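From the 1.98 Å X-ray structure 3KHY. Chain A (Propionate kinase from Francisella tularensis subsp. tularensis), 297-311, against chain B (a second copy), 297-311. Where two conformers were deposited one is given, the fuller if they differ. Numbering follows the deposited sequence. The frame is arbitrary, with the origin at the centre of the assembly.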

ATOM      1  N   SER A 297     -13.171   0.034  -7.824  1.00 10.22           N
ATOM      2  CA  SER A 297     -14.061  -0.643  -6.884  1.00 10.64           C
ATOM      3  C   SER A 297     -13.348  -1.739  -6.107  1.00 11.55           C
ATOM      4  O   SER A 297     -13.587  -1.915  -4.922  1.00 11.19           O
ATOM      5  CB  SER A 297     -15.270  -1.240  -7.613  1.00 10.94           C
ATOM      6  OG  SER A 297     -16.007  -0.233  -8.297  1.00 15.23           O
ATOM      7  N   HIS A 298     -12.496  -2.495  -6.793  1.00 15.14           N
ATOM      8  CA  HIS A 298     -11.766  -3.587  -6.141  1.00 14.57           C
ATOM      9  C   HIS A 298     -10.827  -3.066  -5.066  1.00 16.58           C
ATOM     10  O   HIS A 298     -10.678  -3.666  -3.997  1.00 12.42           O
ATOM     11  CB  HIS A 298     -10.974  -4.378  -7.165  1.00 10.98           C
ATOM     12  CG  HIS A 298     -10.257  -5.549  -6.579  1.00 18.52           C
ATOM     13  ND1 HIS A 298     -10.915  -6.685  -6.157  1.00 31.55           N
ATOM     14  CD2 HIS A 298      -8.944  -5.758  -6.333  1.00 15.45           C
ATOM     15  CE1 HIS A 298     -10.035  -7.545  -5.675  1.00 28.21           C
ATOM     16  NE2 HIS A 298      -8.832  -7.009  -5.777  1.00 23.93           N
ATOM     17  N   ARG A 299     -10.186  -1.931  -5.330  1.00 12.57           N
ATOM     18  CA  ARG A 299      -9.291  -1.384  -4.320  1.00 10.88           C
ATOM     19  C   ARG A 299     -10.071  -0.961  -3.071  1.00 11.52           C
ATOM     20  O   ARG A 299      -9.642  -1.245  -1.943  1.00 12.13           O
ATOM     21  CB  ARG A 299      -8.440  -0.225  -4.850  1.00  9.74           C
ATOM     22  CG  ARG A 299      -7.410   0.197  -3.793  1.00 19.07           C
ATOM     23  CD  ARG A 299      -6.347   1.136  -4.302  1.00 22.87           C
ATOM     24  NE  ARG A 299      -5.669   0.678  -5.520  1.00 16.74           N
ATOM     25  CZ  ARG A 299      -4.883   1.477  -6.230  1.00 23.36           C
ATOM     26  NH1 ARG A 299      -4.694   2.728  -5.810  1.00 17.50           N
ATOM     27  NH2 ARG A 299      -4.301   1.047  -7.345  1.00 18.82           N
ATOM     28  N   VAL A 300     -11.233  -0.332  -3.254  1.00  8.75           N
ATOM     29  CA  VAL A 300     -12.054   0.009  -2.081  1.00  9.69           C
ATOM     30  C   VAL A 300     -12.428  -1.266  -1.320  1.00 10.50           C
ATOM     31  O   VAL A 300     -12.337  -1.318  -0.089  1.00 12.28           O
ATOM     32  CB  VAL A 300     -13.365   0.752  -2.457  1.00 11.56           C
ATOM     33  CG1 VAL A 300     -14.248   0.967  -1.196  1.00  9.26           C
ATOM     34  CG2 VAL A 300     -13.061   2.080  -3.157  1.00 16.84           C
ATOM     35  N   ALA A 301     -12.875  -2.289  -2.047  1.00 12.24           N
ATOM     36  CA  ALA A 301     -13.238  -3.550  -1.409  1.00 10.75           C
ATOM     37  C   ALA A 301     -12.066  -4.179  -0.654  1.00 12.89           C
ATOM     38  O   ALA A 301     -12.254  -4.697   0.444  1.00 13.89           O
ATOM     39  CB  ALA A 301     -13.814  -4.534  -2.426  1.00 11.46           C
ATOM     40  N   LYS A 302     -10.857  -4.131  -1.226  1.00 11.78           N
ATOM     41  CA  LYS A 302      -9.679  -4.653  -0.534  1.00 13.95           C
ATOM     42  C   LYS A 302      -9.378  -3.939   0.798  1.00 14.93           C
ATOM     43  O   LYS A 302      -8.998  -4.590   1.779  1.00  9.93           O
ATOM     44  CB  LYS A 302      -8.438  -4.645  -1.444  1.00 12.09           C
ATOM     45  CG  LYS A 302      -8.380  -5.872  -2.350  1.00 17.98           C
ATOM     46  CD  LYS A 302      -7.193  -5.851  -3.280  1.00 22.79           C
ATOM     47  CE  LYS A 302      -5.889  -6.034  -2.522  1.00 24.32           C
ATOM     48  NZ  LYS A 302      -4.766  -6.020  -3.493  1.00 24.05           N
ATOM     49  N   PHE A 303      -9.536  -2.617   0.823  1.00 13.50           N
ATOM     50  CA  PHE A 303      -9.337  -1.854   2.050  1.00 17.04           C
ATOM     51  C   PHE A 303     -10.422  -2.183   3.078  1.00 18.10           C
ATOM     52  O   PHE A 303     -10.137  -2.350   4.253  1.00 14.82           O
ATOM     53  CB  PHE A 303      -9.293  -0.341   1.777  1.00 11.73           C
ATOM     54  CG  PHE A 303      -7.904   0.192   1.497  1.00 13.36           C
ATOM     55  CD1 PHE A 303      -7.107   0.682   2.526  1.00 15.38           C
ATOM     56  CD2 PHE A 303      -7.389   0.168   0.209  1.00 16.23           C
ATOM     57  CE1 PHE A 303      -5.827   1.148   2.272  1.00 16.92           C
ATOM     58  CE2 PHE A 303      -6.117   0.651  -0.057  1.00 19.90           C
ATOM     59  CZ  PHE A 303      -5.336   1.142   0.977  1.00 15.85           C
ATOM     60  N   VAL A 304     -11.674  -2.249   2.639  1.00 13.96           N
ATOM     61  CA  VAL A 304     -12.750  -2.629   3.534  1.00 14.43           C
ATOM     62  C   VAL A 304     -12.422  -3.967   4.175  1.00 15.50           C
ATOM     63  O   VAL A 304     -12.474  -4.110   5.393  1.00 12.82           O
ATOM     64  CB  VAL A 304     -14.082  -2.774   2.787  1.00 14.15           C
ATOM     65  CG1 VAL A 304     -15.128  -3.395   3.711  1.00 18.09           C
ATOM     66  CG2 VAL A 304     -14.545  -1.410   2.269  1.00 12.00           C
ATOM     67  N   ALA A 305     -12.086  -4.950   3.345  1.00 10.23           N
ATOM     68  CA  ALA A 305     -11.728  -6.280   3.850  1.00 17.71           C
ATOM     69  C   ALA A 305     -10.578  -6.224   4.853  1.00 18.14           C
ATOM     70  O   ALA A 305     -10.612  -6.898   5.904  1.00 14.10           O
ATOM     71  CB  ALA A 305     -11.377  -7.219   2.695  1.00 13.22           C
ATOM     72  N   SER A 306      -9.560  -5.419   4.548  0.50 10.12           N
ATOM     73  CA  SER A 306      -8.381  -5.343   5.411  0.50  9.37           C
ATOM     74  C   SER A 306      -8.728  -4.724   6.756  0.50  9.40           C
ATOM     75  O   SER A 306      -8.134  -5.069   7.776  0.50 12.68           O
ATOM     76  CB  SER A 306      -7.241  -4.551   4.751  0.50 15.19           C
ATOM     77  OG  SER A 306      -7.336  -3.166   5.024  0.50 25.66           O
ATOM     78  N   TYR A 307      -9.687  -3.807   6.756  1.00 10.70           N
ATOM     79  CA  TYR A 307     -10.118  -3.158   8.002  1.00 14.74           C
ATOM     80  C   TYR A 307     -11.037  -4.008   8.884  1.00 16.38           C
ATOM     81  O   TYR A 307     -11.291  -3.661  10.044  1.00 13.53           O
ATOM     82  CB  TYR A 307     -10.784  -1.808   7.704  1.00 12.47           C
ATOM     83  CG  TYR A 307      -9.816  -0.738   7.213  1.00 10.19           C
ATOM     84  CD1 TYR A 307      -8.452  -1.000   7.076  1.00 15.28           C
ATOM     85  CD2 TYR A 307     -10.278   0.527   6.868  1.00 14.46           C
ATOM     86  CE1 TYR A 307      -7.564  -0.000   6.611  1.00  9.72           C
ATOM     87  CE2 TYR A 307      -9.418   1.515   6.407  1.00 12.40           C
ATOM     88  CZ  TYR A 307      -8.071   1.250   6.279  1.00 14.49           C
ATOM     89  OH  TYR A 307      -7.243   2.260   5.819  1.00 13.67           O
HETATM   90  N   MSE A 308     -11.547  -5.110   8.349  1.00 14.20           N
HETATM   91  CA  MSE A 308     -12.367  -6.003   9.164  1.00 14.94           C
HETATM   92  C   MSE A 308     -11.608  -6.503  10.407  1.00 16.22           C
HETATM   93  O   MSE A 308     -12.226  -6.838  11.415  1.00 14.26           O
HETATM   94  CB  MSE A 308     -12.874  -7.190   8.337  1.00 14.30           C
HETATM   95  CG  MSE A 308     -13.765  -6.788   7.170  1.00 14.69           C
HETATM   96 SE   MSE A 308     -15.371  -5.807   7.776  1.00 27.50          SE
HETATM   97  CE  MSE A 308     -16.412  -7.352   8.403  1.00 18.06           C
ATOM     98  N   ILE A 309     -10.275  -6.534  10.354  1.00 15.99           N
ATOM     99  CA  ILE A 309      -9.502  -6.984  11.522  1.00 13.96           C
ATOM    100  C   ILE A 309      -9.783  -6.193  12.793  1.00 15.91           C
ATOM    101  O   ILE A 309      -9.599  -6.720  13.895  1.00 16.27           O
ATOM    102  CB  ILE A 309      -7.973  -6.928  11.313  1.00 18.48           C
ATOM    103  CG1 ILE A 309      -7.520  -5.486  11.059  1.00 17.14           C
ATOM    104  CG2 ILE A 309      -7.528  -7.865  10.216  1.00 24.23           C
ATOM    105  CD1 ILE A 309      -6.001  -5.316  11.153  1.00 28.31           C
ATOM    106  N   TYR A 310     -10.200  -4.935  12.653  1.00 16.20           N
ATOM    107  CA  TYR A 310     -10.368  -4.068  13.831  1.00 13.35           C
ATOM    108  C   TYR A 310     -11.679  -4.250  14.589  1.00 19.70           C
ATOM    109  O   TYR A 310     -11.889  -3.611  15.625  1.00 20.02           O
ATOM    110  CB  TYR A 310     -10.236  -2.589  13.463  1.00 11.82           C
ATOM    111  CG  TYR A 310      -8.914  -2.249  12.820  1.00 15.81           C
ATOM    112  CD1 TYR A 310      -7.723  -2.349  13.541  1.00 15.68           C
ATOM    113  CD2 TYR A 310      -8.853  -1.831  11.486  1.00 15.56           C
ATOM    114  CE1 TYR A 310      -6.504  -2.049  12.953  1.00 18.63           C
ATOM    115  CE2 TYR A 310      -7.638  -1.532  10.889  1.00 15.22           C
ATOM    116  CZ  TYR A 310      -6.465  -1.643  11.630  1.00 15.32           C
ATOM    117  OH  TYR A 310      -5.249  -1.342  11.050  1.00 14.72           O
ATOM    118  N   PHE A 311     -12.562  -5.110  14.094  1.00 17.81           N
ATOM    119  CA  PHE A 311     -13.918  -5.129  14.626  1.00 15.77           C
ATOM    120  C   PHE A 311     -14.369  -6.482  15.143  1.00 20.19           C
ATOM    121  O   PHE A 311     -14.417  -7.455  14.393  1.00 18.20           O
ATOM    122  CB  PHE A 311     -14.909  -4.640  13.554  1.00 18.88           C
ATOM    123  CG  PHE A 311     -14.622  -3.250  13.059  1.00 18.07           C
ATOM    124  CD1 PHE A 311     -15.097  -2.140  13.752  1.00 17.84           C
ATOM    125  CD2 PHE A 311     -13.883  -3.050  11.904  1.00 13.26           C
ATOM    126  CE1 PHE A 311     -14.830  -0.849  13.315  1.00 15.66           C
ATOM    127  CE2 PHE A 311     -13.620  -1.753  11.448  1.00 16.58           C
ATOM    128  CZ  PHE A 311     -14.099  -0.657  12.158  1.00 15.38           C
TER
ATOM    129  N   SER B 297       4.080  -7.670  12.106  1.00 15.48           N
ATOM    130  CA  SER B 297       2.974  -8.629  12.278  1.00 14.42           C
ATOM    131  C   SER B 297       1.643  -8.040  11.886  1.00 16.65           C
ATOM    132  O   SER B 297       0.766  -8.731  11.343  1.00 12.14           O
ATOM    133  CB  SER B 297       2.894  -9.111  13.736  1.00 13.95           C
ATOM    134  OG  SER B 297       4.102  -9.752  14.137  1.00 19.49           O
ATOM    135  N   HIS B 298       1.471  -6.766  12.197  1.00 11.76           N
ATOM    136  CA  HIS B 298       0.215  -6.098  11.877  1.00 17.00           C
ATOM    137  C   HIS B 298       0.039  -5.997  10.370  1.00 16.87           C
ATOM    138  O   HIS B 298      -1.060  -6.193   9.847  1.00 16.13           O
ATOM    139  CB  HIS B 298       0.158  -4.710  12.516  1.00 16.01           C
ATOM    140  CG  HIS B 298      -1.079  -3.946  12.161  1.00 25.36           C
ATOM    141  ND1 HIS B 298      -2.296  -4.175  12.767  1.00 28.93           N
ATOM    142  CD2 HIS B 298      -1.289  -2.961  11.255  1.00 26.04           C
ATOM    143  CE1 HIS B 298      -3.202  -3.363  12.253  1.00 26.07           C
ATOM    144  NE2 HIS B 298      -2.617  -2.617  11.333  1.00 28.60           N
ATOM    145  N   ARG B 299       1.120  -5.722   9.651  1.00 15.79           N
ATOM    146  CA  ARG B 299       0.983  -5.620   8.204  1.00 17.70           C
ATOM    147  C   ARG B 299       0.636  -6.964   7.570  1.00 17.83           C
ATOM    148  O   ARG B 299      -0.136  -7.023   6.610  1.00 15.45           O
ATOM    149  CB  ARG B 299       2.220  -5.016   7.541  1.00 12.98           C
ATOM    150  CG  ARG B 299       1.912  -4.543   6.135  1.00 23.32           C
ATOM    151  CD  ARG B 299       3.098  -3.885   5.487  1.00 27.04           C
ATOM    152  NE  ARG B 299       3.480  -2.636   6.139  1.00 18.55           N
ATOM    153  CZ  ARG B 299       4.536  -1.930   5.767  1.00 19.99           C
ATOM    154  NH1 ARG B 299       5.285  -2.375   4.758  1.00 14.82           N
ATOM    155  NH2 ARG B 299       4.849  -0.804   6.398  1.00 17.36           N
ATOM    156  N   VAL B 300       1.218  -8.044   8.080  1.00 12.12           N
ATOM    157  CA  VAL B 300       0.858  -9.367   7.562  1.00 16.28           C
ATOM    158  C   VAL B 300      -0.631  -9.620   7.799  1.00 11.49           C
ATOM    159  O   VAL B 300      -1.341 -10.082   6.905  1.00 14.50           O
ATOM    160  CB  VAL B 300       1.673 -10.501   8.205  1.00 16.31           C
ATOM    161  CG1 VAL B 300       1.210 -11.854   7.659  1.00 16.33           C
ATOM    162  CG2 VAL B 300       3.174 -10.305   7.941  1.00 14.12           C
ATOM    163  N   ALA B 301      -1.098  -9.324   9.010  1.00  9.59           N
ATOM    164  CA  ALA B 301      -2.504  -9.495   9.342  1.00 10.68           C
ATOM    165  C   ALA B 301      -3.402  -8.691   8.424  1.00 16.01           C
ATOM    166  O   ALA B 301      -4.442  -9.184   7.982  1.00 12.67           O
ATOM    167  CB  ALA B 301      -2.770  -9.123  10.796  1.00 13.70           C
ATOM    168  N   LYS B 302      -3.009  -7.452   8.134  1.00 13.64           N
ATOM    169  CA  LYS B 302      -3.803  -6.634   7.234  1.00 13.08           C
ATOM    170  C   LYS B 302      -3.910  -7.235   5.833  1.00 13.87           C
ATOM    171  O   LYS B 302      -4.964  -7.179   5.205  1.00 12.15           O
ATOM    172  CB  LYS B 302      -3.267  -5.199   7.182  1.00 14.98           C
ATOM    173  CG  LYS B 302      -3.752  -4.365   8.366  1.00 20.86           C
ATOM    174  CD  LYS B 302      -3.286  -2.940   8.277  1.00 26.36           C
ATOM    175  CE  LYS B 302      -3.917  -2.214   7.098  1.00 23.58           C
ATOM    176  NZ  LYS B 302      -3.324  -0.852   7.056  1.00 19.46           N
ATOM    177  N   PHE B 303      -2.825  -7.806   5.331  1.00 10.32           N
ATOM    178  CA  PHE B 303      -2.873  -8.427   4.014  1.00 11.52           C
ATOM    179  C   PHE B 303      -3.735  -9.698   4.009  1.00 14.71           C
ATOM    180  O   PHE B 303      -4.503  -9.937   3.076  1.00 11.11           O
ATOM    181  CB  PHE B 303      -1.453  -8.732   3.509  1.00  8.78           C
ATOM    182  CG  PHE B 303      -0.849  -7.599   2.696  1.00 12.24           C
ATOM    183  CD1 PHE B 303      -0.897  -7.618   1.306  1.00 13.42           C
ATOM    184  CD2 PHE B 303      -0.273  -6.513   3.326  1.00 12.89           C
ATOM    185  CE1 PHE B 303      -0.359  -6.574   0.555  1.00 16.05           C
ATOM    186  CE2 PHE B 303       0.275  -5.459   2.584  1.00 16.31           C
ATOM    187  CZ  PHE B 303       0.241  -5.505   1.192  1.00 10.81           C
ATOM    188  N   VAL B 304      -3.608 -10.505   5.051  1.00 10.99           N
ATOM    189  CA  VAL B 304      -4.399 -11.727   5.144  1.00 15.44           C
ATOM    190  C   VAL B 304      -5.877 -11.342   5.148  1.00 15.65           C
ATOM    191  O   VAL B 304      -6.701 -11.939   4.441  1.00 16.23           O
ATOM    192  CB  VAL B 304      -4.084 -12.515   6.419  1.00 16.14           C
ATOM    193  CG1 VAL B 304      -5.115 -13.626   6.597  1.00 15.89           C
ATOM    194  CG2 VAL B 304      -2.642 -13.096   6.380  1.00 11.45           C
ATOM    195  N   ALA B 305      -6.210 -10.342   5.957  1.00 10.92           N
ATOM    196  CA  ALA B 305      -7.578  -9.847   6.020  1.00 13.61           C
ATOM    197  C   ALA B 305      -8.082  -9.395   4.671  1.00 14.76           C
ATOM    198  O   ALA B 305      -9.206  -9.704   4.291  1.00 15.75           O
ATOM    199  CB  ALA B 305      -7.693  -8.701   7.023  1.00 10.29           C
ATOM    200  N   SER B 306      -7.259  -8.648   3.941  0.50 12.64           N
ATOM    201  CA  SER B 306      -7.677  -8.121   2.650  0.50 13.22           C
ATOM    202  C   SER B 306      -7.913  -9.233   1.637  0.50 13.69           C
ATOM    203  O   SER B 306      -8.804  -9.121   0.795  0.50 13.22           O
ATOM    204  CB  SER B 306      -6.660  -7.115   2.092  0.50 13.88           C
ATOM    205  OG  SER B 306      -5.534  -7.768   1.530  0.50 27.74           O
ATOM    206  N   TYR B 307      -7.110 -10.294   1.708  1.00 12.82           N
ATOM    207  CA  TYR B 307      -7.230 -11.391   0.752  1.00 12.78           C
ATOM    208  C   TYR B 307      -8.404 -12.317   1.048  1.00 16.46           C
ATOM    209  O   TYR B 307      -8.726 -13.160   0.233  1.00 13.80           O
ATOM    210  CB  TYR B 307      -5.946 -12.214   0.656  1.00  9.78           C
ATOM    211  CG  TYR B 307      -4.768 -11.506   0.004  1.00 11.64           C
ATOM    212  CD1 TYR B 307      -4.906 -10.238  -0.558  1.00  9.36           C
ATOM    213  CD2 TYR B 307      -3.507 -12.105  -0.021  1.00 11.84           C
ATOM    214  CE1 TYR B 307      -3.819  -9.585  -1.137  1.00  9.39           C
ATOM    215  CE2 TYR B 307      -2.424 -11.465  -0.604  1.00 15.79           C
ATOM    216  CZ  TYR B 307      -2.581 -10.215  -1.157  1.00 13.87           C
ATOM    217  OH  TYR B 307      -1.496  -9.590  -1.730  1.00  9.49           O
HETATM  218  N   MSE B 308      -9.049 -12.157   2.200  1.00 12.01           N
HETATM  219  CA  MSE B 308     -10.265 -12.927   2.489  1.00 11.63           C
HETATM  220  C   MSE B 308     -11.357 -12.670   1.450  1.00 11.93           C
HETATM  221  O   MSE B 308     -12.255 -13.489   1.261  1.00 10.94           O
HETATM  222  CB  MSE B 308     -10.792 -12.629   3.906  1.00 11.80           C
HETATM  223  CG  MSE B 308      -9.807 -13.003   5.007  1.00 13.11           C
HETATM  224 SE   MSE B 308      -9.399 -14.904   5.052  0.80 25.42          SE
HETATM  225  CE  MSE B 308     -11.056 -15.601   5.824  1.00 22.11           C
ATOM    226  N   ILE B 309     -11.246 -11.540   0.768  0.50 13.09           N
ATOM    227  CA  ILE B 309     -12.219 -11.140  -0.229  0.50 14.59           C
ATOM    228  C   ILE B 309     -12.355 -12.176  -1.351  0.50  9.06           C
ATOM    229  O   ILE B 309     -13.405 -12.280  -1.987  0.50 11.04           O
ATOM    230  CB  ILE B 309     -11.814  -9.783  -0.832  0.50 22.10           C
ATOM    231  CG1 ILE B 309     -12.988  -9.129  -1.550  0.50 29.49           C
ATOM    232  CG2 ILE B 309     -10.615  -9.943  -1.761  0.50 14.16           C
ATOM    233  CD1 ILE B 309     -12.648  -7.769  -2.106  0.50 30.42           C
ATOM    234  N   TYR B 310     -11.294 -12.947  -1.581  1.00 10.77           N
ATOM    235  CA  TYR B 310     -11.246 -13.882  -2.704  1.00 13.84           C
ATOM    236  C   TYR B 310     -11.874 -15.253  -2.449  1.00 22.47           C
ATOM    237  O   TYR B 310     -11.994 -16.051  -3.380  1.00 16.01           O
ATOM    238  CB  TYR B 310      -9.802 -14.087  -3.163  1.00 10.74           C
ATOM    239  CG  TYR B 310      -9.144 -12.805  -3.621  1.00 12.98           C
ATOM    240  CD1 TYR B 310      -9.588 -12.148  -4.768  1.00 13.61           C
ATOM    241  CD2 TYR B 310      -8.086 -12.263  -2.919  1.00  8.45           C
ATOM    242  CE1 TYR B 310      -9.005 -10.977  -5.195  1.00  8.61           C
ATOM    243  CE2 TYR B 310      -7.479 -11.067  -3.342  1.00  9.49           C
ATOM    244  CZ  TYR B 310      -7.943 -10.445  -4.484  1.00 10.43           C
ATOM    245  OH  TYR B 310      -7.357  -9.273  -4.919  1.00 12.04           O
ATOM    246  N   PHE B 311     -12.276 -15.526  -1.212  1.00 13.89           N
ATOM    247  CA  PHE B 311     -12.641 -16.885  -0.829  1.00 17.82           C
ATOM    248  C   PHE B 311     -14.079 -17.069  -0.340  1.00 18.81           C
ATOM    249  O   PHE B 311     -14.477 -16.513   0.675  1.00 18.10           O
ATOM    250  CB  PHE B 311     -11.659 -17.410   0.230  1.00 14.92           C
ATOM    251  CG  PHE B 311     -10.228 -17.441  -0.244  1.00 14.42           C
ATOM    252  CD1 PHE B 311      -9.768 -18.496  -1.027  1.00 15.00           C
ATOM    253  CD2 PHE B 311      -9.354 -16.401   0.070  1.00 12.13           C
ATOM    254  CE1 PHE B 311      -8.446 -18.529  -1.474  1.00 15.72           C
ATOM    255  CE2 PHE B 311      -8.050 -16.414  -0.378  1.00 14.29           C
ATOM    256  CZ  PHE B 311      -7.586 -17.477  -1.149  1.00 15.62           C
TER
HETATM  257  O   HOH W   1      -2.273  -7.179  -2.663  1.00 23.38           O
HETATM  258  O   HOH W   2     -11.432  -9.514   5.892  1.00 18.17           O
HETATM  259  O   HOH W   3      -4.538   1.546   5.785  1.00 18.41           O

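The contact is a close, nearly twofold-symmetric crossing of two copies of one helix, packed through small residues at its centre and flanked by a histidine–tyrosine hydrogen bond on each side. The helix axes approach to 6.8 Å with their directions 121° apart, and S306(A) and S306(B) lie at the crossing, their CA atoms 4.0 Å apart and their CB atoms 3.7 Å apart. Here the small side chains of S306 and A305 pack closely, each S306 CB lying 3.5 Å from the K302 O of the other chain; each serine OG turns back, bonding F303 O of its own chain. The carbonyl O atoms of A305(A) and A305(B) lie 3.5 Å apart; both are acceptors and cannot bond each other, but water 2 donates to both, 2.7 Å from each O.

Around this centre, I309 reaches across to the alanines of the partner: CD1 of I309(B) lies 3.5 Å from CB of A301(A), and CG2 of I309(A) 3.3 Å from CB of A305(B). In the conformer given, I309(B) is t where I309(A) is p. Farther out, H298(A) NE2 donates to Y310(B) OH at 2.8 Å; its counterpart, H298(B) NE2 to Y310(A) OH at 2.9 Å, is weak. Waters 1 and 3 link K302 NZ of each chain to Y307 OH of the other.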